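Local coordinates for envelope glycoprotein (Thogoto virus, PDB 5XEA) that probably attaches the virus to its host-cell receptor and afterwards drives fusion of the viral and cellular membranes, at residues W83-I94 with I138-T146; T48-G58 with N128-D139. All coordinates share one frame; numbering follows the deposited sequence.

Interaction 1 of 2, residues W83-I94 with I138-T146; sequences WGSSHQCSYGDI and IDWRCGVTT
Cys89 and Cys142 join in a disulfide that pins the end of helix 77-86 and the short strand 89-91 onto one face of the long strand 133-156 in this gp64-family fusion glycoprotein. The two strands run nearly antiparallel, at 165°, but they meet through side chains rather than as neighbours in a sheet; strand 89-91 pairs instead with strand 115-117. The bridge itself is compact: SG of Cys89 lies 2.1 Å from SG of Cys142, and chi3 is 61°. Each sulfur sits between its own backbone N and carbonyl carbon, which turns both into the gap between the two segments.

On one side of this staple, residues alternate as bump and hollow. Val144 pushes CG2 against the CB of Trp83, at 3.9 Å, while its CG1 rests near the backbone of Gln88. The six-membered end of the Trp83 indole reaches the backbone of Gly143 obliquely, CZ3 lying 3.7 Å from Gly143 O. Farther along, the methyl CG2 of Thr146 fits against bare Gly84 CA at 3.6 Å, and water 1, 2.7 Å from His87 ND1, reaches Thr146 OG1 only weakly.

On the other side the large knob is Trp140. Its CB packs against CB of Tyr91, and the indole then slides beneath Gly92, whose CA makes a CH-pi contact 3.6 Å from the centroid of the five-membered ring, with Gly92 N also lying over the indole face. Ile94 continues the cover, its CG2 beside Asp139 OD1. The one polar atom of the indole helps set its rotation: Trp140 NE1 donates to Asp93 O at 2.9 Å, nearly in the ring plane but from above the carbonyl plane.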
# COMPACT_ATOMS: atom_id res chain seq x y z
N TRP B 83 -23.54 -28.63 1.60
CA TRP B 83 -23.46 -27.67 0.50
C TRP B 83 -22.02 -27.50 0.05
O TRP B 83 -21.73 -27.51 -1.15
CB TRP B 83 -24.03 -26.31 0.92
CG TRP B 83 -25.53 -26.25 1.11
CD1 TRP B 83 -26.41 -27.30 1.24
CD2 TRP B 83 -26.32 -25.06 1.22
NE1 TRP B 83 -27.69 -26.83 1.42
CE2 TRP B 83 -27.66 -25.46 1.40
CE3 TRP B 83 -26.03 -23.69 1.17
CZ2 TRP B 83 -28.70 -24.54 1.55
CZ3 TRP B 83 -27.06 -22.77 1.31
CH2 TRP B 83 -28.39 -23.21 1.49
N GLY B 84 -21.10 -27.34 1.00
CA GLY B 84 -19.70 -27.12 0.65
C GLY B 84 -19.10 -28.27 -0.13
O GLY B 84 -18.43 -28.08 -1.15
N SER B 85 -19.34 -29.50 0.33
CA SER B 85 -18.77 -30.66 -0.36
C SER B 85 -19.44 -30.87 -1.71
O SER B 85 -18.75 -31.09 -2.72
CB SER B 85 -18.90 -31.91 0.51
OG SER B 85 -20.15 -31.96 1.15
N SER B 86 -20.77 -30.78 -1.78
CA SER B 86 -21.45 -30.99 -3.05
C SER B 86 -21.30 -29.80 -4.00
O SER B 86 -21.48 -29.97 -5.21
CB SER B 86 -22.94 -31.26 -2.82
OG SER B 86 -23.54 -30.18 -2.12
N HIS B 87 -20.97 -28.62 -3.47
CA HIS B 87 -20.95 -27.38 -4.25
C HIS B 87 -22.32 -27.11 -4.86
O HIS B 87 -22.44 -26.72 -6.02
CB HIS B 87 -19.87 -27.41 -5.33
CG HIS B 87 -18.48 -27.59 -4.79
ND1 HIS B 87 -17.82 -26.59 -4.10
CD2 HIS B 87 -17.64 -28.64 -4.82
CE1 HIS B 87 -16.63 -27.02 -3.74
NE2 HIS B 87 -16.49 -28.27 -4.16
N GLN B 88 -23.36 -27.33 -4.05
CA GLN B 88 -24.74 -27.07 -4.44
C GLN B 88 -25.51 -26.56 -3.23
O GLN B 88 -25.11 -26.78 -2.08
CB GLN B 88 -25.43 -28.32 -5.00
CG GLN B 88 -24.98 -28.72 -6.38
CD GLN B 88 -25.93 -29.73 -7.01
OE1 GLN B 88 -26.82 -29.38 -7.79
NE2 GLN B 88 -25.75 -31.00 -6.64
N CYS B 89 -26.62 -25.87 -3.49
CA CYS B 89 -27.50 -25.40 -2.44
C CYS B 89 -28.89 -26.00 -2.62
O CYS B 89 -29.25 -26.46 -3.71
CB CYS B 89 -27.57 -23.86 -2.41
SG CYS B 89 -28.25 -23.00 -3.91
N SER B 90 -29.67 -25.99 -1.55
CA SER B 90 -31.03 -26.49 -1.60
C SER B 90 -32.03 -25.35 -1.41
O SER B 90 -31.70 -24.28 -0.90
CB SER B 90 -31.26 -27.57 -0.54
OG SER B 90 -31.11 -27.04 0.76
N TYR B 91 -33.28 -25.62 -1.81
CA TYR B 91 -34.34 -24.64 -1.67
C TYR B 91 -35.69 -25.36 -1.70
O TYR B 91 -35.76 -26.56 -2.00
CB TYR B 91 -34.22 -23.57 -2.76
CG TYR B 91 -34.29 -24.09 -4.19
CD1 TYR B 91 -35.51 -24.19 -4.86
CD2 TYR B 91 -33.13 -24.46 -4.88
CE1 TYR B 91 -35.57 -24.65 -6.17
CE2 TYR B 91 -33.19 -24.93 -6.20
CZ TYR B 91 -34.42 -25.02 -6.84
OH TYR B 91 -34.53 -25.47 -8.14
N GLY B 92 -36.75 -24.62 -1.37
CA GLY B 92 -38.08 -25.19 -1.23
C GLY B 92 -38.86 -25.22 -2.53
O GLY B 92 -38.36 -24.88 -3.60
N ASP B 93 -40.12 -25.64 -2.42
CA ASP B 93 -41.01 -25.62 -3.57
C ASP B 93 -41.32 -24.19 -3.98
O ASP B 93 -41.42 -23.29 -3.15
CB ASP B 93 -42.31 -26.37 -3.27
CG ASP B 93 -42.10 -27.87 -3.09
OD1 ASP B 93 -41.31 -28.45 -3.86
OD2 ASP B 93 -42.73 -28.45 -2.18
N ILE B 94 -41.49 -23.99 -5.29
CA ILE B 94 -41.84 -22.68 -5.82
C ILE B 94 -43.29 -22.71 -6.28
O ILE B 94 -43.82 -23.76 -6.67
CB ILE B 94 -40.90 -22.23 -6.97
CG1 ILE B 94 -41.48 -22.57 -8.34
CG2 ILE B 94 -39.44 -22.78 -6.79
CD1 ILE B 94 -41.51 -21.38 -9.28
N ILE B 138 -44.37 -18.12 -4.40
CA ILE B 138 -43.17 -18.44 -3.64
C ILE B 138 -42.03 -18.69 -4.61
O ILE B 138 -42.17 -19.45 -5.58
CB ILE B 138 -43.36 -19.68 -2.75
CG1 ILE B 138 -44.60 -19.56 -1.88
CG2 ILE B 138 -42.09 -19.94 -1.91
CD1 ILE B 138 -44.78 -20.76 -1.00
N ASP B 139 -40.86 -18.09 -4.33
CA ASP B 139 -39.64 -18.44 -5.05
C ASP B 139 -38.47 -18.36 -4.09
O ASP B 139 -38.56 -17.81 -2.99
CB ASP B 139 -39.43 -17.55 -6.29
CG ASP B 139 -38.48 -18.18 -7.32
OD1 ASP B 139 -38.03 -19.34 -7.11
OD2 ASP B 139 -38.18 -17.51 -8.34
N TRP B 140 -37.35 -18.94 -4.51
CA TRP B 140 -36.22 -19.14 -3.62
C TRP B 140 -34.95 -18.61 -4.26
O TRP B 140 -34.81 -18.60 -5.48
CB TRP B 140 -36.03 -20.63 -3.27
CG TRP B 140 -37.14 -21.17 -2.44
CD1 TRP B 140 -38.38 -21.57 -2.88
CD2 TRP B 140 -37.16 -21.33 -1.02
NE1 TRP B 140 -39.15 -21.99 -1.83
CE2 TRP B 140 -38.43 -21.83 -0.67
CE3 TRP B 140 -36.21 -21.10 -0.01
CZ2 TRP B 140 -38.79 -22.11 0.65
CZ3 TRP B 140 -36.56 -21.37 1.30
CH2 TRP B 140 -37.84 -21.88 1.62
N ARG B 141 -34.00 -18.20 -3.41
CA ARG B 141 -32.62 -18.00 -3.82
C ARG B 141 -31.73 -18.77 -2.86
O ARG B 141 -32.04 -18.92 -1.68
CB ARG B 141 -32.20 -16.52 -3.85
CG ARG B 141 -32.05 -15.89 -2.46
CD ARG B 141 -32.08 -14.36 -2.52
NE ARG B 141 -31.07 -13.87 -3.46
CZ ARG B 141 -29.89 -13.36 -3.12
NH1 ARG B 141 -29.55 -13.26 -1.84
NH2 ARG B 141 -29.05 -12.94 -4.05
N CYS B 142 -30.61 -19.25 -3.38
CA CYS B 142 -29.61 -19.87 -2.52
C CYS B 142 -28.28 -19.86 -3.24
O CYS B 142 -28.21 -19.72 -4.46
CB CYS B 142 -30.02 -21.29 -2.11
SG CYS B 142 -30.19 -22.42 -3.50
N GLY B 143 -27.21 -20.00 -2.46
CA GLY B 143 -25.88 -20.00 -3.04
C GLY B 143 -24.88 -20.43 -2.00
O GLY B 143 -25.15 -20.37 -0.79
N VAL B 144 -23.71 -20.85 -2.47
CA VAL B 144 -22.67 -21.36 -1.58
C VAL B 144 -21.32 -21.03 -2.18
O VAL B 144 -21.15 -21.04 -3.41
CB VAL B 144 -22.83 -22.87 -1.32
CG1 VAL B 144 -22.66 -23.66 -2.62
CG2 VAL B 144 -21.84 -23.36 -0.25
N THR B 145 -20.35 -20.72 -1.32
CA THR B 145 -18.96 -20.62 -1.71
C THR B 145 -18.10 -21.37 -0.71
O THR B 145 -18.42 -21.45 0.48
CB THR B 145 -18.48 -19.15 -1.82
OG1 THR B 145 -17.27 -19.09 -2.58
CG2 THR B 145 -18.22 -18.54 -0.45
N THR B 146 -17.00 -21.93 -1.21
CA THR B 146 -15.94 -22.48 -0.37
C THR B 146 -14.66 -21.81 -0.83
O THR B 146 -14.24 -22.00 -1.98
CB THR B 146 -15.83 -24.00 -0.49
OG1 THR B 146 -15.62 -24.36 -1.86
CG2 THR B 146 -17.09 -24.68 0.04
O HOH W 1 -18.61 -24.04 -3.55

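Interaction 2 of 2, residues T48-G58 with N128-D139; sequences TAWVAYCYNGG and NWKFAYHMCNID
Ala52 and Asn137 form the middle of three antiparallel hydrogen-bonded pairs, flanked by Trp50 with Asp139 and Cys54 with Met135. Each pair exchanges two backbone bonds; Ala52 N reaches Asn137 O at 2.8 Å and 175°. Water 2 accepts from Asn137 ND2, an amide that binds Asp97 as well, and lies 3.2 Å from Ala52 O, to which it may donate.

Beyond Cys54 side-chain amides join the backbone bonds. Asn128 ND2 donates to Tyr55 O at 3.0 Å, in its own amide plane but from above the carbonyl. Asn56 uses its backbone both ways, N to Tyr133 O and O from Ala132 N, while its OD1 accepts from Gly58 N at 3.2 Å in an Asx turn. Asn56 ND2 binds Asn128 O weakly and Leu59 O of a neighbouring subunit.

His134 lies between two tyrosines in an aromatic cluster, with Tyr53 OH over one ring face, 3.2 Å from His134 ND1, and Tyr55 CD1 over the opposite one. Tyr55 reaches there with its ring carbon CG trans to the backbone N (chi1 177°), and its OH meets water 3, which donates to Ala132 O. The whole is an antiparallel beta ladder in which a type II turn, Lys130 to Tyr133, leads into one of the strands.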
# COMPACT_ATOMS: atom_id res chain seq x y z
N THR B 48 -32.92 -17.78 0.90
CA THR B 48 -34.05 -16.92 1.24
C THR B 48 -35.22 -17.28 0.35
O THR B 48 -35.05 -17.70 -0.80
CB THR B 48 -33.64 -15.43 1.08
OG1 THR B 48 -32.68 -15.09 2.09
CG2 THR B 48 -34.81 -14.50 1.16
N ALA B 49 -36.43 -17.12 0.89
CA ALA B 49 -37.66 -17.28 0.12
C ALA B 49 -38.35 -15.93 -0.04
O ALA B 49 -38.34 -15.11 0.88
CB ALA B 49 -38.60 -18.29 0.80
N TRP B 50 -38.90 -15.69 -1.22
CA TRP B 50 -39.91 -14.65 -1.44
C TRP B 50 -41.28 -15.31 -1.35
O TRP B 50 -41.56 -16.24 -2.11
CB TRP B 50 -39.76 -13.96 -2.80
CG TRP B 50 -40.85 -12.98 -3.15
CD1 TRP B 50 -41.86 -13.16 -4.06
CD2 TRP B 50 -41.06 -11.67 -2.59
NE1 TRP B 50 -42.67 -12.05 -4.10
CE2 TRP B 50 -42.20 -11.12 -3.21
CE3 TRP B 50 -40.38 -10.91 -1.62
CZ2 TRP B 50 -42.69 -9.84 -2.90
CZ3 TRP B 50 -40.87 -9.64 -1.31
CH2 TRP B 50 -42.02 -9.12 -1.96
N VAL B 51 -42.10 -14.85 -0.41
CA VAL B 51 -43.45 -15.39 -0.21
C VAL B 51 -44.45 -14.24 -0.30
O VAL B 51 -44.42 -13.32 0.53
CB VAL B 51 -43.58 -16.13 1.13
CG1 VAL B 51 -44.98 -16.71 1.30
CG2 VAL B 51 -42.51 -17.24 1.24
N ALA B 52 -45.33 -14.29 -1.31
CA ALA B 52 -46.40 -13.30 -1.49
C ALA B 52 -47.75 -14.01 -1.44
O ALA B 52 -48.12 -14.73 -2.37
CB ALA B 52 -46.24 -12.53 -2.80
N TYR B 53 -48.49 -13.78 -0.36
CA TYR B 53 -49.83 -14.32 -0.17
C TYR B 53 -50.83 -13.16 -0.28
O TYR B 53 -50.84 -12.27 0.57
CB TYR B 53 -49.92 -15.01 1.18
CG TYR B 53 -51.25 -15.67 1.49
CD1 TYR B 53 -51.66 -16.80 0.79
CD2 TYR B 53 -52.08 -15.17 2.49
CE1 TYR B 53 -52.88 -17.42 1.08
CE2 TYR B 53 -53.31 -15.79 2.79
CZ TYR B 53 -53.69 -16.92 2.08
OH TYR B 53 -54.88 -17.54 2.37
N CYS B 54 -51.65 -13.18 -1.31
CA CYS B 54 -52.52 -12.04 -1.60
C CYS B 54 -53.97 -12.49 -1.58
O CYS B 54 -54.26 -13.68 -1.72
CB CYS B 54 -52.17 -11.45 -2.97
SG CYS B 54 -50.42 -10.98 -3.11
N TYR B 55 -54.87 -11.53 -1.39
CA TYR B 55 -56.30 -11.76 -1.59
C TYR B 55 -56.87 -10.62 -2.41
O TYR B 55 -56.58 -9.45 -2.15
CB TYR B 55 -57.08 -11.89 -0.27
CG TYR B 55 -58.58 -12.05 -0.48
CD1 TYR B 55 -59.10 -13.23 -0.99
CD2 TYR B 55 -59.47 -11.01 -0.19
CE1 TYR B 55 -60.48 -13.39 -1.20
CE2 TYR B 55 -60.86 -11.16 -0.40
CZ TYR B 55 -61.34 -12.36 -0.90
OH TYR B 55 -62.68 -12.54 -1.12
N ASN B 56 -57.66 -10.96 -3.42
CA ASN B 56 -58.31 -9.99 -4.28
C ASN B 56 -59.81 -10.01 -3.98
O ASN B 56 -60.53 -10.88 -4.48
CB ASN B 56 -58.03 -10.32 -5.75
CG ASN B 56 -58.60 -9.29 -6.70
OD1 ASN B 56 -59.37 -8.42 -6.30
ND2 ASN B 56 -58.21 -9.38 -7.96
N GLY B 57 -60.28 -9.05 -3.20
CA GLY B 57 -61.73 -8.91 -2.97
C GLY B 57 -62.29 -7.62 -3.54
O GLY B 57 -63.38 -7.18 -3.15
N GLY B 58 -61.55 -6.99 -4.47
CA GLY B 58 -61.90 -5.68 -4.98
C GLY B 58 -61.50 -4.61 -3.98
O GLY B 58 -61.28 -4.92 -2.81
N ASN B 128 -52.08 -10.89 -8.10
CA ASN B 128 -53.32 -10.98 -7.34
C ASN B 128 -54.49 -10.79 -8.30
O ASN B 128 -55.36 -9.96 -8.06
CB ASN B 128 -53.35 -9.88 -6.26
CG ASN B 128 -54.42 -10.10 -5.18
OD1 ASN B 128 -54.93 -11.20 -4.98
ND2 ASN B 128 -54.72 -9.03 -4.45
N TRP B 129 -54.49 -11.51 -9.43
CA TRP B 129 -55.40 -11.18 -10.51
C TRP B 129 -56.69 -12.00 -10.50
O TRP B 129 -57.54 -11.80 -11.38
CB TRP B 129 -54.72 -11.32 -11.88
CG TRP B 129 -53.91 -12.57 -12.05
CD1 TRP B 129 -52.55 -12.68 -11.97
CD2 TRP B 129 -54.40 -13.88 -12.38
NE1 TRP B 129 -52.17 -13.98 -12.21
CE2 TRP B 129 -53.28 -14.73 -12.46
CE3 TRP B 129 -55.68 -14.41 -12.60
CZ2 TRP B 129 -53.40 -16.09 -12.75
CZ3 TRP B 129 -55.80 -15.76 -12.89
CH2 TRP B 129 -54.66 -16.58 -12.96
N LYS B 130 -56.85 -12.90 -9.53
CA LYS B 130 -57.99 -13.82 -9.46
C LYS B 130 -59.00 -13.24 -8.47
O LYS B 130 -58.88 -13.43 -7.26
CB LYS B 130 -57.54 -15.22 -9.05
CG LYS B 130 -58.65 -16.26 -9.21
CD LYS B 130 -58.90 -16.58 -10.66
CE LYS B 130 -60.08 -17.54 -10.82
NZ LYS B 130 -60.26 -17.94 -12.25
N PHE B 131 -59.99 -12.53 -9.01
CA PHE B 131 -60.99 -11.88 -8.18
C PHE B 131 -61.71 -12.89 -7.29
O PHE B 131 -62.09 -13.97 -7.73
CB PHE B 131 -62.02 -11.15 -9.04
CG PHE B 131 -63.11 -10.51 -8.23
CD1 PHE B 131 -62.84 -9.42 -7.43
CD2 PHE B 131 -64.43 -11.01 -8.27
CE1 PHE B 131 -63.84 -8.82 -6.68
CE2 PHE B 131 -65.43 -10.43 -7.52
CZ PHE B 131 -65.15 -9.32 -6.73
N ALA B 132 -61.87 -12.50 -6.01
CA ALA B 132 -62.54 -13.28 -4.97
C ALA B 132 -61.78 -14.53 -4.60
O ALA B 132 -62.37 -15.46 -4.04
CB ALA B 132 -63.99 -13.64 -5.35
N TYR B 133 -60.48 -14.57 -4.89
CA TYR B 133 -59.63 -15.67 -4.47
C TYR B 133 -58.31 -15.14 -3.94
O TYR B 133 -57.91 -13.99 -4.18
CB TYR B 133 -59.34 -16.65 -5.62
CG TYR B 133 -60.51 -17.49 -6.05
CD1 TYR B 133 -60.69 -18.78 -5.55
CD2 TYR B 133 -61.43 -17.02 -6.98
CE1 TYR B 133 -61.77 -19.56 -5.94
CE2 TYR B 133 -62.50 -17.79 -7.40
CZ TYR B 133 -62.66 -19.06 -6.87
OH TYR B 133 -63.72 -19.84 -7.26
N HIS B 134 -57.62 -16.02 -3.23
CA HIS B 134 -56.26 -15.78 -2.76
C HIS B 134 -55.26 -16.21 -3.82
O HIS B 134 -55.53 -17.11 -4.63
CB HIS B 134 -55.99 -16.54 -1.48
CG HIS B 134 -56.87 -16.13 -0.34
ND1 HIS B 134 -56.44 -15.28 0.65
CD2 HIS B 134 -58.15 -16.45 -0.05
CE1 HIS B 134 -57.43 -15.09 1.51
NE2 HIS B 134 -58.47 -15.80 1.12
N MET B 135 -54.09 -15.57 -3.82
CA MET B 135 -53.06 -15.97 -4.77
C MET B 135 -51.72 -15.99 -4.06
O MET B 135 -51.41 -15.12 -3.26
CB MET B 135 -53.05 -15.05 -5.99
CG MET B 135 -52.20 -15.61 -7.13
SD MET B 135 -52.42 -14.74 -8.68
CE MET B 135 -53.95 -15.48 -9.24
N CYS B 136 -50.94 -17.04 -4.35
CA CYS B 136 -49.71 -17.37 -3.65
C CYS B 136 -48.56 -17.38 -4.65
O CYS B 136 -48.66 -18.00 -5.72
CB CYS B 136 -49.84 -18.73 -2.95
SG CYS B 136 -48.33 -19.42 -2.20
N ASN B 137 -47.49 -16.67 -4.33
CA ASN B 137 -46.26 -16.77 -5.10
C ASN B 137 -45.13 -17.05 -4.13
O ASN B 137 -44.97 -16.33 -3.14
CB ASN B 137 -45.98 -15.50 -5.91
CG ASN B 137 -46.64 -15.53 -7.28
OD1 ASN B 137 -46.19 -16.22 -8.19
ND2 ASN B 137 -47.72 -14.76 -7.43
N ILE B 138 -44.37 -18.12 -4.40
CA ILE B 138 -43.17 -18.44 -3.64
C ILE B 138 -42.03 -18.69 -4.61
O ILE B 138 -42.17 -19.45 -5.58
CB ILE B 138 -43.36 -19.68 -2.75
CG1 ILE B 138 -44.60 -19.56 -1.88
CG2 ILE B 138 -42.09 -19.94 -1.91
CD1 ILE B 138 -44.78 -20.76 -1.00
N ASP B 139 -40.86 -18.09 -4.33
CA ASP B 139 -39.64 -18.44 -5.05
C ASP B 139 -38.47 -18.36 -4.09
O ASP B 139 -38.56 -17.81 -2.99
CB ASP B 139 -39.43 -17.55 -6.29
CG ASP B 139 -38.48 -18.18 -7.32
OD1 ASP B 139 -38.03 -19.34 -7.11
OD2 ASP B 139 -38.18 -17.51 -8.34
O HOH W 2 -49.11 -13.47 -5.17
O HOH W 3 -63.63 -14.95 -1.55

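From the N terminus, strand 40-56 comes first and contributes residues 48-58; helix 77-86 and strand 89-91 follow with 83-94, and the chain then returns through 128-139 directly into 138-146. The segments therefore alternate: interaction 2 closes a loop of 69 residues that contains the first half of interaction 1, whose own 43-residue loop holds most of the second half of interaction 2. Both end on strand 133-156 and share Ile138 and Asp139. At the junction, Arg141 N lies 2.9 Å from Thr48 O, a probable hydrogen bond, and Trp140 packs on Ala49. One strand is thus paired edge to edge with 40-56 and overlaid by the helix-and-strand segment 83-94.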